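Local coordinates for protein particle-associated glycoside hydrolase (Acinetobacter phage Fri1, PDB 6C72) that probably degrades the capsular polysaccharide of Acinetobacter baumannii as a trimeric phage tailspike, opening the way for virus entry, at residues Phe499-Cys511 and Phe584-Leu596. Residues are numbered along the deposited sequence; the frame is centred on the assembly and turned at random.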
ATOM      1  N   PHE A 499      43.593   8.929 -48.774  1.00 37.65           N
ATOM      2  CA  PHE A 499      42.534   9.847 -48.377  1.00 37.18           C
ATOM      3  C   PHE A 499      41.223   9.094 -48.250  1.00 36.39           C
ATOM      4  O   PHE A 499      40.881   8.271 -49.101  1.00 35.78           O
ATOM      5  CB  PHE A 499      42.374  10.978 -49.391  1.00 36.66           C
ATOM      6  CG  PHE A 499      43.237  12.178 -49.108  1.00 37.43           C
ATOM      7  CD1 PHE A 499      42.932  13.037 -48.060  1.00 37.71           C
ATOM      8  CD2 PHE A 499      44.358  12.434 -49.869  1.00 37.92           C
ATOM      9  CE1 PHE A 499      43.713  14.142 -47.800  1.00 38.40           C
ATOM     10  CE2 PHE A 499      45.153  13.536 -49.602  1.00 38.66           C
ATOM     11  CZ  PHE A 499      44.826  14.392 -48.568  1.00 38.87           C
ATOM     12  N   LYS A 500      40.481   9.393 -47.190  1.00 45.40           N
ATOM     13  CA  LYS A 500      39.226   8.724 -46.884  1.00 44.93           C
ATOM     14  C   LYS A 500      38.172   9.776 -46.563  1.00 44.65           C
ATOM     15  O   LYS A 500      38.393  10.632 -45.704  1.00 45.10           O
ATOM     16  CB  LYS A 500      39.418   7.754 -45.715  1.00 45.50           C
ATOM     17  CG  LYS A 500      38.154   7.403 -44.976  1.00 45.16           C
ATOM     18  CD  LYS A 500      38.350   6.179 -44.067  1.00 45.64           C
ATOM     19  CE  LYS A 500      39.440   6.417 -43.020  1.00 46.54           C
ATOM     20  NZ  LYS A 500      39.272   5.512 -41.844  1.00 46.85           N
ATOM     21  N   GLU A 501      37.046   9.729 -47.270  1.00 42.58           N
ATOM     22  CA  GLU A 501      35.918  10.590 -46.944  1.00 42.46           C
ATOM     23  C   GLU A 501      35.401  10.260 -45.548  1.00 42.99           C
ATOM     24  O   GLU A 501      35.104   9.104 -45.253  1.00 43.13           O
ATOM     25  CB  GLU A 501      34.798  10.405 -47.974  1.00 41.92           C
ATOM     26  CG  GLU A 501      35.089  10.952 -49.368  1.00 41.33           C
ATOM     27  CD  GLU A 501      33.955  10.682 -50.363  1.00 40.98           C
ATOM     28  OE1 GLU A 501      33.192   9.717 -50.144  1.00 41.16           O
ATOM     29  OE2 GLU A 501      33.815  11.434 -51.362  1.00 40.60           O
ATOM     30  N   VAL A 502      35.290  11.273 -44.683  1.00 27.99           N
ATOM     31  CA  VAL A 502      34.869  11.023 -43.305  1.00 28.55           C
ATOM     32  C   VAL A 502      33.525  11.689 -43.004  1.00 28.60           C
ATOM     33  O   VAL A 502      32.726  11.139 -42.242  1.00 29.00           O
ATOM     34  CB  VAL A 502      35.932  11.471 -42.277  1.00 29.14           C
ATOM     35  CG1 VAL A 502      37.230  10.681 -42.432  1.00 29.43           C
ATOM     36  CG2 VAL A 502      36.193  12.978 -42.373  1.00 29.02           C
ATOM     37  N   LEU A 503      33.242  12.858 -43.592  1.00 30.49           N
ATOM     38  CA  LEU A 503      31.997  13.544 -43.250  1.00 30.76           C
ATOM     39  C   LEU A 503      31.594  14.523 -44.341  1.00 30.43           C
ATOM     40  O   LEU A 503      32.396  14.901 -45.196  1.00 29.89           O
ATOM     41  CB  LEU A 503      32.103  14.293 -41.916  1.00 31.16           C
ATOM     42  CG  LEU A 503      33.144  15.418 -41.803  1.00 30.95           C
ATOM     43  CD1 LEU A 503      32.605  16.758 -42.273  1.00 30.71           C
ATOM     44  CD2 LEU A 503      33.639  15.530 -40.365  1.00 31.47           C
ATOM     45  N   THR A 504      30.328  14.939 -44.281  1.00 29.28           N
ATOM     46  CA  THR A 504      29.764  15.968 -45.148  1.00 29.33           C
ATOM     47  C   THR A 504      29.018  16.963 -44.272  1.00 30.05           C
ATOM     48  O   THR A 504      28.093  16.580 -43.547  1.00 30.84           O
ATOM     49  CB  THR A 504      28.820  15.352 -46.183  1.00 29.62           C
ATOM     50  OG1 THR A 504      29.561  14.474 -47.037  1.00 28.87           O
ATOM     51  CG2 THR A 504      28.169  16.414 -47.033  1.00 30.01           C
ATOM     52  N   VAL A 505      29.417  18.230 -44.331  1.00 28.75           N
ATOM     53  CA  VAL A 505      28.797  19.271 -43.512  1.00 29.41           C
ATOM     54  C   VAL A 505      27.480  19.681 -44.165  1.00 30.49           C
ATOM     55  O   VAL A 505      27.363  19.654 -45.399  1.00 30.44           O
ATOM     56  CB  VAL A 505      29.736  20.477 -43.320  1.00 28.79           C
ATOM     57  CG1 VAL A 505      30.989  20.069 -42.562  1.00 28.22           C
ATOM     58  CG2 VAL A 505      30.104  21.074 -44.662  1.00 28.29           C
ATOM     59  N   PRO A 506      26.472  20.060 -43.390  1.00 26.84           N
ATOM     60  CA  PRO A 506      25.180  20.429 -43.975  1.00 28.29           C
ATOM     61  C   PRO A 506      25.234  21.816 -44.602  1.00 28.59           C
ATOM     62  O   PRO A 506      26.164  22.595 -44.388  1.00 27.54           O
ATOM     63  CB  PRO A 506      24.228  20.400 -42.769  1.00 29.40           C
ATOM     64  CG  PRO A 506      25.094  20.699 -41.615  1.00 28.62           C
ATOM     65  CD  PRO A 506      26.449  20.117 -41.918  1.00 27.03           C
ATOM     66  N   LEU A 507      24.197  22.118 -45.375  1.00 30.98           N
ATOM     67  CA  LEU A 507      24.033  23.464 -45.904  1.00 31.75           C
ATOM     68  C   LEU A 507      23.582  24.411 -44.795  1.00 32.27           C
ATOM     69  O   LEU A 507      23.328  23.997 -43.656  1.00 32.46           O
ATOM     70  CB  LEU A 507      23.025  23.463 -47.051  1.00 32.43           C
ATOM     71  CG  LEU A 507      23.499  22.808 -48.347  1.00 31.73           C
ATOM     72  CD1 LEU A 507      22.329  22.534 -49.268  1.00 32.17           C
ATOM     73  CD2 LEU A 507      24.517  23.718 -49.013  1.00 31.18           C
ATOM     74  N   ARG A 508      23.497  25.703 -45.137  1.00 37.34           N
ATOM     75  CA  ARG A 508      22.924  26.719 -44.245  1.00 37.30           C
ATOM     76  C   ARG A 508      23.526  26.645 -42.845  1.00 36.56           C
ATOM     77  O   ARG A 508      22.814  26.667 -41.840  1.00 36.98           O
ATOM     78  CB  ARG A 508      21.404  26.587 -44.157  1.00 38.19           C
ATOM     79  CG  ARG A 508      20.691  26.406 -45.476  1.00 38.57           C
ATOM     80  CD  ARG A 508      19.203  26.315 -45.214  1.00 38.99           C
ATOM     81  NE  ARG A 508      18.408  26.075 -46.413  1.00 39.25           N
ATOM     82  CZ  ARG A 508      17.080  26.044 -46.413  1.00 39.55           C
ATOM     83  NH1 ARG A 508      16.409  26.239 -45.281  1.00 39.62           N
ATOM     84  NH2 ARG A 508      16.423  25.817 -47.538  1.00 39.75           N
ATOM     85  N   SER A 509      24.843  26.498 -42.769  1.00 33.74           N
ATOM     86  CA  SER A 509      25.452  26.273 -41.469  1.00 32.36           C
ATOM     87  C   SER A 509      26.908  26.687 -41.533  1.00 31.34           C
ATOM     88  O   SER A 509      27.499  26.755 -42.611  1.00 31.78           O
ATOM     89  CB  SER A 509      25.341  24.805 -41.021  1.00 32.23           C
ATOM     90  OG  SER A 509      26.065  23.915 -41.857  1.00 31.70           O
ATOM     91  N   GLY A 510      27.450  27.036 -40.376  1.00 32.10           N
ATOM     92  CA  GLY A 510      28.880  27.219 -40.196  1.00 31.22           C
ATOM     93  C   GLY A 510      29.399  26.082 -39.326  1.00 30.69           C
ATOM     94  O   GLY A 510      28.762  25.719 -38.337  1.00 31.48           O
ATOM     95  N   CYS A 511      30.540  25.531 -39.701  1.00 39.90           N
ATOM     96  CA  CYS A 511      31.084  24.380 -39.004  1.00 39.60           C
ATOM     97  C   CYS A 511      32.550  24.600 -38.696  1.00 39.12           C
ATOM     98  O   CYS A 511      33.279  25.203 -39.485  1.00 38.84           O
ATOM     99  CB  CYS A 511      30.918  23.117 -39.821  1.00 39.29           C
ATOM    100  SG  CYS A 511      29.201  22.826 -40.313  1.00 40.30           S
ATOM    101  N   PHE A 584      26.930  25.295 -36.356  1.00 30.62           N
ATOM    102  CA  PHE A 584      26.085  26.449 -36.078  1.00 31.17           C
ATOM    103  C   PHE A 584      25.015  26.486 -37.162  1.00 31.63           C
ATOM    104  O   PHE A 584      25.350  26.530 -38.350  1.00 30.60           O
ATOM    105  CB  PHE A 584      26.901  27.746 -36.107  1.00 30.27           C
ATOM    106  CG  PHE A 584      28.085  27.759 -35.177  1.00 29.97           C
ATOM    107  CD1 PHE A 584      29.225  27.026 -35.457  1.00 29.12           C
ATOM    108  CD2 PHE A 584      28.063  28.532 -34.017  1.00 30.37           C
ATOM    109  CE1 PHE A 584      30.305  27.042 -34.599  1.00 29.10           C
ATOM    110  CE2 PHE A 584      29.147  28.556 -33.154  1.00 29.95           C
ATOM    111  CZ  PHE A 584      30.267  27.806 -33.448  1.00 29.61           C
ATOM    112  N   SER A 585      23.740  26.488 -36.774  1.00 30.23           N
ATOM    113  CA  SER A 585      22.692  26.499 -37.786  1.00 30.97           C
ATOM    114  C   SER A 585      21.471  27.226 -37.249  1.00 32.12           C
ATOM    115  O   SER A 585      21.351  27.481 -36.049  1.00 32.38           O
ATOM    116  CB  SER A 585      22.316  25.085 -38.218  1.00 32.12           C
ATOM    117  OG  SER A 585      21.671  24.401 -37.165  1.00 33.33           O
ATOM    118  N   ALA A 586      20.542  27.534 -38.151  1.00 26.91           N
ATOM    119  CA  ALA A 586      19.289  28.177 -37.767  1.00 27.97           C
ATOM    120  C   ALA A 586      18.147  27.192 -37.576  1.00 29.58           C
ATOM    121  O   ALA A 586      17.090  27.578 -37.067  1.00 30.28           O
ATOM    122  CB  ALA A 586      18.878  29.213 -38.821  1.00 27.63           C
ATOM    123  N   LEU A 587      18.321  25.949 -37.999  1.00 33.71           N
ATOM    124  CA  LEU A 587      17.287  24.934 -37.930  1.00 34.68           C
ATOM    125  C   LEU A 587      17.927  23.620 -37.530  1.00 34.08           C
ATOM    126  O   LEU A 587      19.093  23.368 -37.854  1.00 33.41           O
ATOM    127  CB  LEU A 587      16.548  24.733 -39.257  1.00 35.61           C
ATOM    128  CG  LEU A 587      15.569  25.806 -39.711  1.00 36.10           C
ATOM    129  CD1 LEU A 587      15.085  25.445 -41.117  1.00 36.88           C
ATOM    130  CD2 LEU A 587      14.405  25.947 -38.724  1.00 36.44           C
ATOM    131  N   PRO A 588      17.198  22.779 -36.799  1.00 39.40           N
ATOM    132  CA  PRO A 588      17.743  21.456 -36.471  1.00 38.42           C
ATOM    133  C   PRO A 588      18.067  20.626 -37.703  1.00 37.99           C
ATOM    134  O   PRO A 588      19.026  19.848 -37.673  1.00 36.76           O
ATOM    135  CB  PRO A 588      16.629  20.816 -35.631  1.00 38.59           C
ATOM    136  CG  PRO A 588      15.811  21.974 -35.134  1.00 39.46           C
ATOM    137  CD  PRO A 588      15.872  23.007 -36.203  1.00 40.06           C
ATOM    138  N   GLN A 589      17.331  20.805 -38.804  1.00 47.13           N
ATOM    139  CA  GLN A 589      17.573  20.004 -39.995  1.00 46.40           C
ATOM    140  C   GLN A 589      18.964  20.232 -40.563  1.00 45.21           C
ATOM    141  O   GLN A 589      19.454  19.402 -41.333  1.00 44.11           O
ATOM    142  CB  GLN A 589      16.510  20.287 -41.059  1.00 47.37           C
ATOM    143  CG  GLN A 589      15.076  20.076 -40.578  1.00 48.24           C
ATOM    144  CD  GLN A 589      14.519  21.283 -39.818  1.00 49.24           C
ATOM    145  OE1 GLN A 589      14.636  22.417 -40.275  1.00 49.79           O
ATOM    146  NE2 GLN A 589      13.921  21.040 -38.655  1.00 49.32           N
ATOM    147  N   TYR A 590      19.612  21.334 -40.211  1.00 37.10           N
ATOM    148  CA  TYR A 590      20.941  21.634 -40.730  1.00 35.42           C
ATOM    149  C   TYR A 590      21.970  21.666 -39.609  1.00 34.88           C
ATOM    150  O   TYR A 590      22.976  22.374 -39.699  1.00 33.75           O
ATOM    151  CB  TYR A 590      20.936  22.951 -41.504  1.00 35.26           C
ATOM    152  CG  TYR A 590      19.961  22.927 -42.654  1.00 36.13           C
ATOM    153  CD1 TYR A 590      20.332  22.401 -43.891  1.00 35.67           C
ATOM    154  CD2 TYR A 590      18.668  23.411 -42.506  1.00 37.81           C
ATOM    155  CE1 TYR A 590      19.445  22.365 -44.943  1.00 36.78           C
ATOM    156  CE2 TYR A 590      17.776  23.385 -43.553  1.00 38.70           C
ATOM    157  CZ  TYR A 590      18.170  22.863 -44.767  1.00 38.17           C
ATOM    158  OH  TYR A 590      17.280  22.826 -45.809  1.00 39.35           O
ATOM    159  N   SER A 591      21.733  20.883 -38.557  1.00 39.15           N
ATOM    160  CA  SER A 591      22.523  20.971 -37.340  1.00 38.75           C
ATOM    161  C   SER A 591      23.526  19.834 -37.181  1.00 37.18           C
ATOM    162  O   SER A 591      24.326  19.868 -36.237  1.00 36.66           O
ATOM    163  CB  SER A 591      21.593  21.009 -36.126  1.00 39.50           C
ATOM    164  OG  SER A 591      20.905  19.780 -35.991  1.00 39.33           O
ATOM    165  N   LYS A 592      23.532  18.852 -38.078  1.00 50.41           N
ATOM    166  CA  LYS A 592      24.381  17.683 -37.898  1.00 49.23           C
ATOM    167  C   LYS A 592      25.055  17.307 -39.208  1.00 48.34           C
ATOM    168  O   LYS A 592      24.433  17.342 -40.273  1.00 48.78           O
ATOM    169  CB  LYS A 592      23.581  16.481 -37.368  1.00 49.46           C
ATOM    170  CG  LYS A 592      23.327  16.486 -35.862  1.00 49.78           C
ATOM    171  CD  LYS A 592      22.083  15.682 -35.498  1.00 50.23           C
ATOM    172  CE  LYS A 592      22.205  14.188 -35.916  1.00 49.52           C
ATOM    173  NZ  LYS A 592      23.195  13.323 -35.156  1.00 48.72           N
ATOM    174  N   VAL A 593      26.326  16.912 -39.110  1.00 31.21           N
ATOM    175  CA  VAL A 593      27.056  16.427 -40.274  1.00 30.63           C
ATOM    176  C   VAL A 593      26.598  15.012 -40.599  1.00 30.82           C
ATOM    177  O   VAL A 593      25.973  14.327 -39.781  1.00 31.05           O
ATOM    178  CB  VAL A 593      28.573  16.450 -40.037  1.00 29.65           C
ATOM    179  CG1 VAL A 593      29.006  17.782 -39.506  1.00 29.23           C
ATOM    180  CG2 VAL A 593      28.970  15.317 -39.096  1.00 29.46           C
ATOM    181  N   THR A 594      26.920  14.568 -41.812  1.00 35.91           N
ATOM    182  CA  THR A 594      26.723  13.179 -42.203  1.00 35.88           C
ATOM    183  C   THR A 594      28.067  12.482 -42.079  1.00 35.26           C
ATOM    184  O   THR A 594      29.014  12.823 -42.793  1.00 35.17           O
ATOM    185  CB  THR A 594      26.180  13.052 -43.623  1.00 36.38           C
ATOM    186  OG1 THR A 594      24.942  13.763 -43.731  1.00 37.08           O
ATOM    187  CG2 THR A 594      25.957  11.582 -43.941  1.00 36.26           C
ATOM    188  N   TRP A 595      28.157  11.531 -41.156  1.00 35.25           N
ATOM    189  CA  TRP A 595      29.364  10.736 -41.000  1.00 34.83           C
ATOM    190  C   TRP A 595      29.413   9.654 -42.065  1.00 34.90           C
ATOM    191  O   TRP A 595      28.408   8.996 -42.344  1.00 35.07           O
ATOM    192  CB  TRP A 595      29.408  10.101 -39.612  1.00 34.62           C
ATOM    193  CG  TRP A 595      29.493  11.110 -38.508  1.00 34.54           C
ATOM    194  CD1 TRP A 595      28.487  11.490 -37.674  1.00 34.88           C
ATOM    195  CD2 TRP A 595      30.646  11.873 -38.124  1.00 34.20           C
ATOM    196  NE1 TRP A 595      28.939  12.436 -36.786  1.00 34.80           N
ATOM    197  CE2 TRP A 595      30.261  12.691 -37.038  1.00 34.30           C
ATOM    198  CE3 TRP A 595      31.964  11.935 -38.586  1.00 33.91           C
ATOM    199  CZ2 TRP A 595      31.144  13.562 -36.403  1.00 34.02           C
ATOM    200  CZ3 TRP A 595      32.838  12.805 -37.964  1.00 33.52           C
ATOM    201  CH2 TRP A 595      32.425  13.610 -36.878  1.00 33.53           C
ATOM    202  N   LEU A 596      30.582   9.480 -42.669  1.00 48.28           N
ATOM    203  CA  LEU A 596      30.730   8.536 -43.773  1.00 48.36           C
ATOM    204  C   LEU A 596      31.521   7.297 -43.357  1.00 48.15           C
ATOM    205  O   LEU A 596      32.324   7.350 -42.425  1.00 48.00           O
ATOM    206  CB  LEU A 596      31.394   9.228 -44.954  1.00 48.63           C
ATOM    207  CG  LEU A 596      30.617  10.489 -45.328  1.00 48.96           C
ATOM    208  CD1 LEU A 596      31.374  11.306 -46.355  1.00 49.27           C
ATOM    209  CD2 LEU A 596      29.230  10.115 -45.827  1.00 49.20           C
TER
HETATM  210  O   HOH W   1      20.374  26.586 -40.868  1.00 31.80           O
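In the C-terminal beta-sandwich domain, two segments cross between the antiparallel sheets side by side in opposite directions, so 499-511 and 584-596 pair twice. In the four-stranded sheet, T504 and T594 form a hydrogen-bonded pair with both N-H...O bonds made, T594 N to T504 O being 2.9 Å and nearly straight at 172°. Two residues on, L596 N binds V502 O from well above the carbonyl plane, just where V502 and L503 form a classic beta bulge opposite L565. Between these bonds, L503 and W595 form the non-hydrogen-bonded pair, their side chains side by side on the inner face: L503 CD2 meets W595 CZ3 at 3.7 Å, and V593 CG2 lies over one face of the indole, toward its rim. The indole NE1 is held by E489.

In the six-stranded sheet, G510 and F584 exchange backbone bonds, and G510 O also lies in the plane of the F584 ring at its edge, 3.2 Å from CD1. Between the two pairings the chain of 586-592 loops out, and Y590 turns back against L507 and R508. R508 runs extended from CG to NE (chi2 -179°) across this ring, its CD making a CH-pi contact 3.7 Å from the centroid. Farther along, the guanidinium, 21° from coplanar with the ring, has Y590 OH over its centre; its NE is bonded to N538. P506 CG comes to 3.3 Å from Y590 O. A water bridges R508 O and A586 N. Both segments thus link the two layers of the beta-sandwich, and L503, V593 and W595 pack onto V581 of the six-stranded sheet.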